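Endo-pectate lyase (PDB 3B4N) cleaves polygalacturonate by calcium-dependent beta-elimination, leaving unsaturated oligogalacturonides, and probably also acts on highly methylated pectins in an endo manner. Local coordinates at residues G208-N213 with N240-G245; T23-Q28 with I184-W189. One frame throughout, in Å; residues are numbered along the deposited sequence.

Contact 1 of 2, residues G208-N213 with N240-G245; sequences GGIAHN and NFTLTG. With CA (calcium ion), chain C.
H212 and T244 meet on one face of two parallel strands, their side chains crossing at about a right angle. T244 OG1 approaches the edge of the imidazole close to its plane and is hydrogen-bonded to ND1 of H212 at 2.8 Å. With chi1 at 63°, T244 OG1 sits between its own backbone N and carbonyl carbon, where it meets ND1, and T244 CG2 is left to touch I210 CG2 at 4.0 Å.

On the same face, I210 and T242 lie side by side and point the same way. I210 CD1 comes 3.4 Å from T242 CB, tighter than ordinary van der Waals contact.

On the opposite face A211 and L243 pack together, joined by the ring of F241. A211 CB rests against L243 CD2 at 3.7 Å; the phenyl ring passes G208 O with its CD1 and ends with F241 CZ 3.8 Å from A211 CB. Four backbone hydrogen bonds join the parallel pair: T242 N to G209 O, A211 N to T242 O, T244 N to A211 O and N213 N to T244 O.

N213 OD1 binds the calcium ion at 2.3 Å; two waters, D191 and the backbone O of I192 and Y218 complete the site. Strand 210-213 lies between 181-189 and 241-244 of the beta-helix, 241-244 pairs in turn with 271-274 of the next coil, and Y34 of strand 32-39 packs on I210, T242 and T244.

Contact 2 of 2, residues T23-Q28 with I184-W189; sequences TLMLSQ and IENVIW. With EDO (1,2-ethanediol), chain G.
S27 OG is held by E190 OE2 and, more weakly, by K29 NZ, while the carbon beneath it packs on I188. OG stands anti to the backbone N (chi1 -174°), and S27 CB comes within 4.1 Å of I188 CG2. The other branch of the isoleucine reaches M25, two residues earlier on the same side of the strand, with I188 CD1 3.8 Å from M25 CB.

M25 and I188 slide past each other in opposite directions. A bend at chi3 (71°) brings M25 CE within 4.1 Å of I188 CD1. The sulfur lies beside N186, whose side chain crosses that of M25 obliquely; M25 SD and N186 ND2 are 3.8 Å apart, a packing distance, and ND2 has its weak hydrogen bond with G36 O. The side chain of R165 packs against M25, S27 and I188.

Near the start of the strand, T23 OG1 lies 2.6 Å from O2 of an ethanediol, probably a crystallisation additive, which is hydrogen-bonded to D133 and S38.

The axes of 23-28 and 187-189 approach no closer than 8.7 Å, so backbone never meets backbone, and every approach involves at least one side chain. N186, with positive phi, forms the corner between two strands of one beta-helix coil, a bend familiar from pectate lyases. The N-terminal antiparallel strands, consistent with a fibronectin type III-like sandwich, dock against this corner and the strand that follows it.

Both contacts are buried, but contact 1 lies nearer the centre of the chain and joins successive coils of the beta-helix, whereas contact 2 joins the helix to the N-terminal sheet. Backbone hydrogen bonding dominates the first; the second relies on thin, mainly apolar side-chain packing and buries about half as much surface. They adjoin directly through strand 187-189: W189 probably exchanges backbone hydrogen bonds with I210 and H212, and its ring packs on F241 in the interior of the helix. I188, on the outward side of that strand, instead meets strand 23-28. Contact 1 supplies a calcium ligand, while in contact 2 the side chain of I188 is about 13 Å from the calcium ion.

Contact 1 of 2, residues G208-N213 with N240-G245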
loop_
_atom_site.group_PDB
_atom_site.type_symbol
_atom_site.label_atom_id
_atom_site.label_comp_id
_atom_site.label_asym_id
_atom_site.label_seq_id
_atom_site.Cartn_x
_atom_site.Cartn_y
_atom_site.Cartn_z
ATOM N N GLY A 208 -1.746 6.070 0.230
ATOM C CA GLY A 208 -2.588 5.464 1.240
ATOM C C GLY A 208 -2.835 4.005 0.889
ATOM O O GLY A 208 -2.021 3.361 0.217
ATOM N N GLY A 209 -3.958 3.484 1.368
ATOM C CA GLY A 209 -4.298 2.092 1.123
ATOM C C GLY A 209 -3.918 1.238 2.324
ATOM O O GLY A 209 -3.111 1.645 3.163
ATOM N N ILE A 210 -4.499 0.045 2.398
ATOM C CA ILE A 210 -4.234 -0.892 3.489
ATOM C C ILE A 210 -4.011 -2.246 2.829
ATOM O O ILE A 210 -4.872 -2.704 2.087
ATOM C CB ILE A 210 -5.445 -1.007 4.447
ATOM C CG1 ILE A 210 -5.791 0.363 5.050
ATOM C CG2 ILE A 210 -5.133 -2.014 5.545
ATOM C CD1 ILE A 210 -4.801 0.882 6.054
ATOM N N ALA A 211 -2.861 -2.870 3.073
ATOM C CA ALA A 211 -2.579 -4.167 2.473
ATOM C C ALA A 211 -2.316 -5.223 3.536
ATOM O O ALA A 211 -1.357 -5.141 4.297
ATOM C CB ALA A 211 -1.386 -4.063 1.527
ATOM N N HIS A 212 -3.176 -6.229 3.560
ATOM C CA HIS A 212 -3.057 -7.301 4.518
ATOM C C HIS A 212 -2.433 -8.541 3.897
ATOM O O HIS A 212 -2.610 -8.817 2.717
ATOM C CB HIS A 212 -4.449 -7.671 5.044
ATOM C CG HIS A 212 -4.434 -8.693 6.139
ATOM N ND1 HIS A 212 -3.957 -8.418 7.401
ATOM C CD2 HIS A 212 -4.836 -9.986 6.159
ATOM C CE1 HIS A 212 -4.068 -9.496 8.155
ATOM N NE2 HIS A 212 -4.597 -10.462 7.427
ATOM N N ASN A 213 -1.651 -9.257 4.689
ATOM C CA ASN A 213 -1.132 -10.534 4.231
ATOM C C ASN A 213 -1.052 -11.385 5.483
ATOM O O ASN A 213 -1.050 -10.862 6.592
ATOM C CB ASN A 213 0.228 -10.429 3.533
ATOM C CG ASN A 213 0.376 -11.488 2.443
ATOM O OD1 ASN A 213 -0.409 -12.438 2.391
ATOM N ND2 ASN A 213 1.373 -11.337 1.576
ATOM N N ASN A 240 0.730 7.289 4.080
ATOM C CA ASN A 240 0.689 6.319 5.158
ATOM C C ASN A 240 0.080 4.978 4.782
ATOM O O ASN A 240 -0.753 4.424 5.507
ATOM C CB ASN A 240 -0.009 6.899 6.392
ATOM C CG ASN A 240 0.390 6.182 7.673
ATOM O OD1 ASN A 240 1.449 5.551 7.743
ATOM N ND2 ASN A 240 -0.446 6.288 8.696
ATOM N N PHE A 241 0.507 4.475 3.626
ATOM C CA PHE A 241 0.127 3.149 3.137
ATOM C C PHE A 241 0.427 2.237 4.330
ATOM O O PHE A 241 1.518 2.287 4.900
ATOM C CB PHE A 241 1.029 2.814 1.947
ATOM C CG PHE A 241 0.859 1.425 1.395
ATOM C CD1 PHE A 241 -0.401 0.904 1.115
ATOM C CD2 PHE A 241 1.979 0.669 1.068
ATOM C CE1 PHE A 241 -0.544 -0.350 0.511
ATOM C CE2 PHE A 241 1.845 -0.590 0.459
ATOM C CZ PHE A 241 0.587 -1.091 0.183
ATOM N N THR A 242 -0.542 1.414 4.707
ATOM C CA THR A 242 -0.393 0.562 5.879
ATOM C C THR A 242 -0.437 -0.916 5.583
ATOM O O THR A 242 -1.326 -1.388 4.877
ATOM C CB THR A 242 -1.498 0.888 6.890
ATOM O OG1 THR A 242 -1.346 2.244 7.313
ATOM C CG2 THR A 242 -1.438 -0.037 8.108
ATOM N N LEU A 243 0.533 -1.635 6.136
ATOM C CA LEU A 243 0.602 -3.078 5.979
ATOM C C LEU A 243 0.133 -3.706 7.278
ATOM O O LEU A 243 0.566 -3.303 8.359
ATOM C CB LEU A 243 2.035 -3.541 5.697
ATOM C CG LEU A 243 2.715 -2.990 4.441
ATOM C CD1 LEU A 243 4.039 -3.692 4.252
ATOM C CD2 LEU A 243 1.826 -3.186 3.223
ATOM N N THR A 244 -0.758 -4.682 7.171
ATOM C CA THR A 244 -1.272 -5.375 8.349
ATOM C C THR A 244 -1.009 -6.865 8.201
ATOM O O THR A 244 -0.850 -7.377 7.094
ATOM C CB THR A 244 -2.791 -5.140 8.524
ATOM O OG1 THR A 244 -3.500 -5.695 7.413
ATOM C CG2 THR A 244 -3.091 -3.657 8.603
ATOM N N GLY A 245 -0.953 -7.563 9.326
ATOM C CA GLY A 245 -0.714 -8.992 9.263
ATOM C C GLY A 245 0.759 -9.349 9.227
ATOM O O GLY A 245 1.564 -8.751 9.946
HETATM CA CA CA C . -1.419 -13.917 0.935
HETATM O O HOH W 1 0.606 -13.893 -0.405
HETATM O O HOH W 2 -0.469 -15.567 2.365
#

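Contact 2 of 2, residues T23-Q28 with I184-W189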
loop_
_atom_site.group_PDB
_atom_site.type_symbol
_atom_site.label_atom_id
_atom_site.label_comp_id
_atom_site.label_asym_id
_atom_site.label_seq_id
_atom_site.Cartn_x
_atom_site.Cartn_y
_atom_site.Cartn_z
ATOM N N THR A 23 -13.789 9.968 -0.187
ATOM C CA THR A 23 -14.396 8.642 -0.185
ATOM C C THR A 23 -13.661 7.822 0.865
ATOM O O THR A 23 -12.431 7.749 0.876
ATOM C CB THR A 23 -14.285 7.945 -1.554
ATOM O OG1 THR A 23 -15.054 8.672 -2.524
ATOM C CG2 THR A 23 -14.813 6.517 -1.465
ATOM N N LEU A 24 -14.440 7.217 1.754
ATOM C CA LEU A 24 -13.923 6.423 2.853
ATOM C C LEU A 24 -14.231 4.938 2.706
ATOM O O LEU A 24 -15.294 4.557 2.211
ATOM C CB LEU A 24 -14.540 6.936 4.157
ATOM C CG LEU A 24 -14.136 6.249 5.467
ATOM C CD1 LEU A 24 -12.644 6.432 5.688
ATOM C CD2 LEU A 24 -14.914 6.853 6.644
ATOM N N MET A 25 -13.277 4.110 3.119
ATOM C CA MET A 25 -13.444 2.661 3.113
ATOM C C MET A 25 -12.967 2.133 4.454
ATOM O O MET A 25 -12.118 2.739 5.111
ATOM C CB MET A 25 -12.642 2.014 1.986
ATOM C CG MET A 25 -13.177 2.353 0.613
ATOM S SD MET A 25 -12.127 1.682 -0.672
ATOM C CE MET A 25 -12.464 0.032 -0.511
ATOM N N LEU A 26 -13.500 0.987 4.846
ATOM C CA LEU A 26 -13.169 0.366 6.118
ATOM C C LEU A 26 -12.702 -1.076 5.968
ATOM O O LEU A 26 -13.199 -1.806 5.114
ATOM C CB LEU A 26 -14.418 0.367 7.011
ATOM C CG LEU A 26 -14.488 -0.638 8.165
ATOM C CD1 LEU A 26 -13.518 -0.222 9.244
ATOM C CD2 LEU A 26 -15.916 -0.711 8.719
ATOM N N SER A 27 -11.746 -1.477 6.801
ATOM C CA SER A 27 -11.297 -2.868 6.824
ATOM C C SER A 27 -11.022 -3.270 8.269
ATOM O O SER A 27 -10.263 -2.616 8.971
ATOM C CB SER A 27 -10.034 -3.079 5.994
ATOM O OG SER A 27 -9.733 -4.468 5.944
ATOM N N GLN A 28 -11.644 -4.355 8.719
ATOM C CA GLN A 28 -11.448 -4.817 10.087
ATOM C C GLN A 28 -10.355 -5.880 10.168
ATOM O O GLN A 28 -10.412 -6.882 9.460
ATOM C CB GLN A 28 -12.760 -5.384 10.626
ATOM C CG GLN A 28 -13.958 -4.469 10.406
ATOM C CD GLN A 28 -15.249 -5.061 10.932
ATOM O OE1 GLN A 28 -15.396 -5.295 12.131
ATOM N NE2 GLN A 28 -16.197 -5.308 10.034
ATOM N N ILE A 184 -2.166 4.432 -7.500
ATOM C CA ILE A 184 -3.041 3.446 -6.878
ATOM C C ILE A 184 -3.370 4.112 -5.548
ATOM O O ILE A 184 -2.575 4.115 -4.607
ATOM C CB ILE A 184 -2.289 2.107 -6.738
ATOM C CG1 ILE A 184 -1.911 1.599 -8.138
ATOM C CG2 ILE A 184 -3.134 1.104 -5.982
ATOM C CD1 ILE A 184 -1.035 0.340 -8.134
ATOM N N GLU A 185 -4.566 4.687 -5.499
ATOM C CA GLU A 185 -5.010 5.503 -4.379
ATOM C C GLU A 185 -6.138 4.901 -3.561
ATOM O O GLU A 185 -7.209 4.618 -4.078
ATOM C CB GLU A 185 -5.418 6.859 -4.963
ATOM C CG GLU A 185 -5.849 7.920 -3.994
ATOM C CD GLU A 185 -6.044 9.256 -4.686
ATOM O OE1 GLU A 185 -6.365 10.245 -3.995
ATOM O OE2 GLU A 185 -5.877 9.322 -5.926
ATOM N N ASN A 186 -5.893 4.735 -2.270
ATOM C CA ASN A 186 -6.867 4.142 -1.364
ATOM C C ASN A 186 -7.398 2.795 -1.837
ATOM O O ASN A 186 -8.596 2.619 -2.061
ATOM C CB ASN A 186 -8.037 5.086 -1.097
ATOM C CG ASN A 186 -8.860 4.629 0.087
ATOM O OD1 ASN A 186 -8.307 4.108 1.062
ATOM N ND2 ASN A 186 -10.174 4.820 0.021
ATOM N N VAL A 187 -6.486 1.846 -1.987
ATOM C CA VAL A 187 -6.859 0.498 -2.378
ATOM C C VAL A 187 -6.614 -0.375 -1.152
ATOM O O VAL A 187 -5.660 -0.159 -0.401
ATOM C CB VAL A 187 -6.032 -0.005 -3.586
ATOM C CG1 VAL A 187 -6.285 -1.499 -3.799
ATOM C CG2 VAL A 187 -6.447 0.771 -4.846
ATOM N N ILE A 188 -7.508 -1.332 -0.935
ATOM C CA ILE A 188 -7.400 -2.236 0.203
ATOM C C ILE A 188 -7.272 -3.655 -0.317
ATOM O O ILE A 188 -8.109 -4.105 -1.093
ATOM C CB ILE A 188 -8.643 -2.148 1.104
ATOM C CG1 ILE A 188 -8.727 -0.750 1.721
ATOM C CG2 ILE A 188 -8.595 -3.233 2.185
ATOM C CD1 ILE A 188 -9.920 -0.548 2.645
ATOM N N TRP A 189 -6.199 -4.332 0.080
ATOM C CA TRP A 189 -5.974 -5.727 -0.319
ATOM C C TRP A 189 -6.286 -6.558 0.924
ATOM O O TRP A 189 -5.563 -6.484 1.916
ATOM C CB TRP A 189 -4.513 -5.951 -0.723
ATOM C CG TRP A 189 -4.091 -5.308 -2.025
ATOM C CD1 TRP A 189 -3.954 -5.924 -3.236
ATOM C CD2 TRP A 189 -3.674 -3.947 -2.221
ATOM N NE1 TRP A 189 -3.467 -5.041 -4.171
ATOM C CE2 TRP A 189 -3.287 -3.820 -3.574
ATOM C CE3 TRP A 189 -3.585 -2.827 -1.382
ATOM C CZ2 TRP A 189 -2.814 -2.619 -4.104
ATOM C CZ3 TRP A 189 -3.114 -1.627 -1.915
ATOM C CH2 TRP A 189 -2.735 -1.537 -3.263
HETATM C C1 EDO G . -12.219 11.660 -3.574
HETATM O O1 EDO G . -10.799 11.129 -3.809
HETATM C C2 EDO G . -13.280 11.067 -4.509
HETATM O O2 EDO G . -13.325 9.530 -4.250
#